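Local coordinates for protein DNA fragmentation factor subunit beta (Mus musculus, PDB 1V0D) that cuts chromosomal DNA as the caspase-activated nuclease of apoptosis, causing DNA fragmentation and chromatin condensation, at residues Ile133-Arg138 against Arg153-Tyr158. Numbering follows the deposited sequence.
Sequences ITAETR and RNKSGY
E136 and K155 reach across a polar contact between the loop that follows helix 116-129 and the start of helix 155-175, held by two backbone bonds and by side-chain bonds from E136 and K155. The backbone bonds flank a single bridge that pairs T137 with N154: K155 N gives its hydrogen to E136 O at 2.9 Å, and R138 N gives its own to R153 O at 2.8 Å. N154 stands at the N-cap position, and just beyond it the E136 carboxylate comes down on the first turn of the helix. The bend at chi2 (73°) turns E136 CD toward the helix start. OE1 then takes the amide hydrogen of S156 N at 2.9 Å and the hydroxyl of S156 OG at 2.7 Å. These two donors come in from opposite faces of the carboxylate plane, OG on the syn side. The other oxygen, OE2, is salt-bridged to R212. An alanine at E136 would probably leave S156 N and OG without their acceptor and R212 without this charge partner. K155, extended beyond CG, runs past the carbonyl oxygens of E136 and A135 until NZ donates to A135 O at 2.8 Å from above the carbonyl plane; D141 and Y247 O also hold this ammonium, and W144 adds a cation-pi contact. At the far end R138 CB sits over one face of the R153 guanidinium, toward its rim, the two side chains crossing at about a right angle. The like-charged groups do not bond, and the R138 guanidinium bonds instead to L148 O and E149 O. The antiparallel T137-N154 bridge closes the loop between the segments; beside it E136, from outside the helix, accepts the backbone N-H of S156, which is characteristic of side-chain capping at a helix N-terminus.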
# COMPACT_ATOMS: atom_id res chain seq x y z
N ILE A 133 17.71 12.60 -5.31
CA ILE A 133 16.72 13.59 -4.92
C ILE A 133 16.85 14.91 -5.67
O ILE A 133 15.86 15.50 -6.11
CB ILE A 133 16.84 13.90 -3.43
CG1 ILE A 133 16.63 12.62 -2.62
CG2 ILE A 133 15.83 14.95 -3.03
CD1 ILE A 133 16.88 12.81 -1.14
N THR A 134 18.09 15.37 -5.82
CA THR A 134 18.36 16.63 -6.48
C THR A 134 17.84 16.72 -7.90
O THR A 134 17.41 17.79 -8.33
CB THR A 134 19.85 16.94 -6.48
OG1 THR A 134 20.37 16.82 -5.15
CG2 THR A 134 20.08 18.36 -6.96
N ALA A 135 17.87 15.62 -8.65
CA ALA A 135 17.40 15.65 -10.04
C ALA A 135 15.90 15.97 -10.11
O ALA A 135 15.12 15.49 -9.29
CB ALA A 135 17.68 14.32 -10.71
N GLU A 136 15.50 16.76 -11.09
CA GLU A 136 14.09 17.13 -11.21
C GLU A 136 13.44 16.71 -12.52
O GLU A 136 12.23 16.43 -12.56
CB GLU A 136 13.94 18.64 -11.05
CG GLU A 136 12.51 19.13 -11.15
CD GLU A 136 11.67 18.78 -9.92
OE1 GLU A 136 10.42 18.87 -10.01
OE2 GLU A 136 12.25 18.44 -8.86
N THR A 137 14.23 16.67 -13.58
CA THR A 137 13.72 16.32 -14.90
C THR A 137 13.95 14.88 -15.31
O THR A 137 14.87 14.21 -14.83
CB THR A 137 14.34 17.19 -15.97
OG1 THR A 137 14.30 18.55 -15.53
CG2 THR A 137 13.56 17.07 -17.28
N ARG A 138 13.08 14.41 -16.21
CA ARG A 138 13.14 13.06 -16.73
C ARG A 138 14.46 12.87 -17.45
O ARG A 138 15.02 11.77 -17.48
CB ARG A 138 11.97 12.83 -17.68
CG ARG A 138 11.70 11.38 -17.97
CD ARG A 138 10.32 11.23 -18.55
NE ARG A 138 9.84 9.86 -18.44
CZ ARG A 138 8.59 9.49 -18.71
NH1 ARG A 138 7.70 10.39 -19.11
NH2 ARG A 138 8.23 8.22 -18.56
N ARG A 153 7.20 15.01 -17.65
CA ARG A 153 8.59 15.38 -17.88
C ARG A 153 9.27 15.74 -16.56
O ARG A 153 10.46 15.47 -16.37
CB ARG A 153 8.64 16.60 -18.81
CG ARG A 153 8.13 16.40 -20.23
CD ARG A 153 9.26 15.92 -21.15
NE ARG A 153 9.47 14.48 -21.11
CZ ARG A 153 10.62 13.88 -21.39
NH1 ARG A 153 11.69 14.59 -21.73
NH2 ARG A 153 10.71 12.55 -21.34
N ASN A 154 8.51 16.35 -15.67
CA ASN A 154 9.03 16.81 -14.39
C ASN A 154 8.55 15.97 -13.21
O ASN A 154 7.45 15.41 -13.25
CB ASN A 154 8.61 18.27 -14.19
CG ASN A 154 9.34 18.93 -13.05
OD1 ASN A 154 9.02 20.06 -12.66
ND2 ASN A 154 10.33 18.23 -12.51
N LYS A 155 9.37 15.88 -12.16
CA LYS A 155 8.99 15.12 -10.97
C LYS A 155 7.87 15.84 -10.19
O LYS A 155 6.79 15.26 -9.96
CB LYS A 155 10.19 14.93 -10.05
CG LYS A 155 11.21 13.91 -10.53
CD LYS A 155 12.31 13.73 -9.51
CE LYS A 155 13.37 12.76 -10.00
NZ LYS A 155 14.55 12.77 -9.10
N SER A 156 8.12 17.08 -9.78
CA SER A 156 7.12 17.85 -9.05
C SER A 156 5.80 17.74 -9.78
O SER A 156 4.75 17.56 -9.17
CB SER A 156 7.51 19.33 -8.98
OG SER A 156 8.60 19.54 -8.10
N GLY A 157 5.87 17.85 -11.10
CA GLY A 157 4.68 17.78 -11.92
C GLY A 157 3.90 16.51 -11.74
O GLY A 157 2.68 16.54 -11.64
N TYR A 158 4.60 15.38 -11.70
CA TYR A 158 3.90 14.12 -11.54
C TYR A 158 3.27 14.05 -10.16
O TYR A 158 2.08 13.75 -10.04
CB TYR A 158 4.85 12.94 -11.73
CG TYR A 158 4.19 11.62 -11.39
CD1 TYR A 158 3.16 11.11 -12.19
CD2 TYR A 158 4.53 10.92 -10.23
CE1 TYR A 158 2.48 9.93 -11.83
CE2 TYR A 158 3.87 9.75 -9.87
CZ TYR A 158 2.85 9.26 -10.66
OH TYR A 158 2.20 8.12 -10.29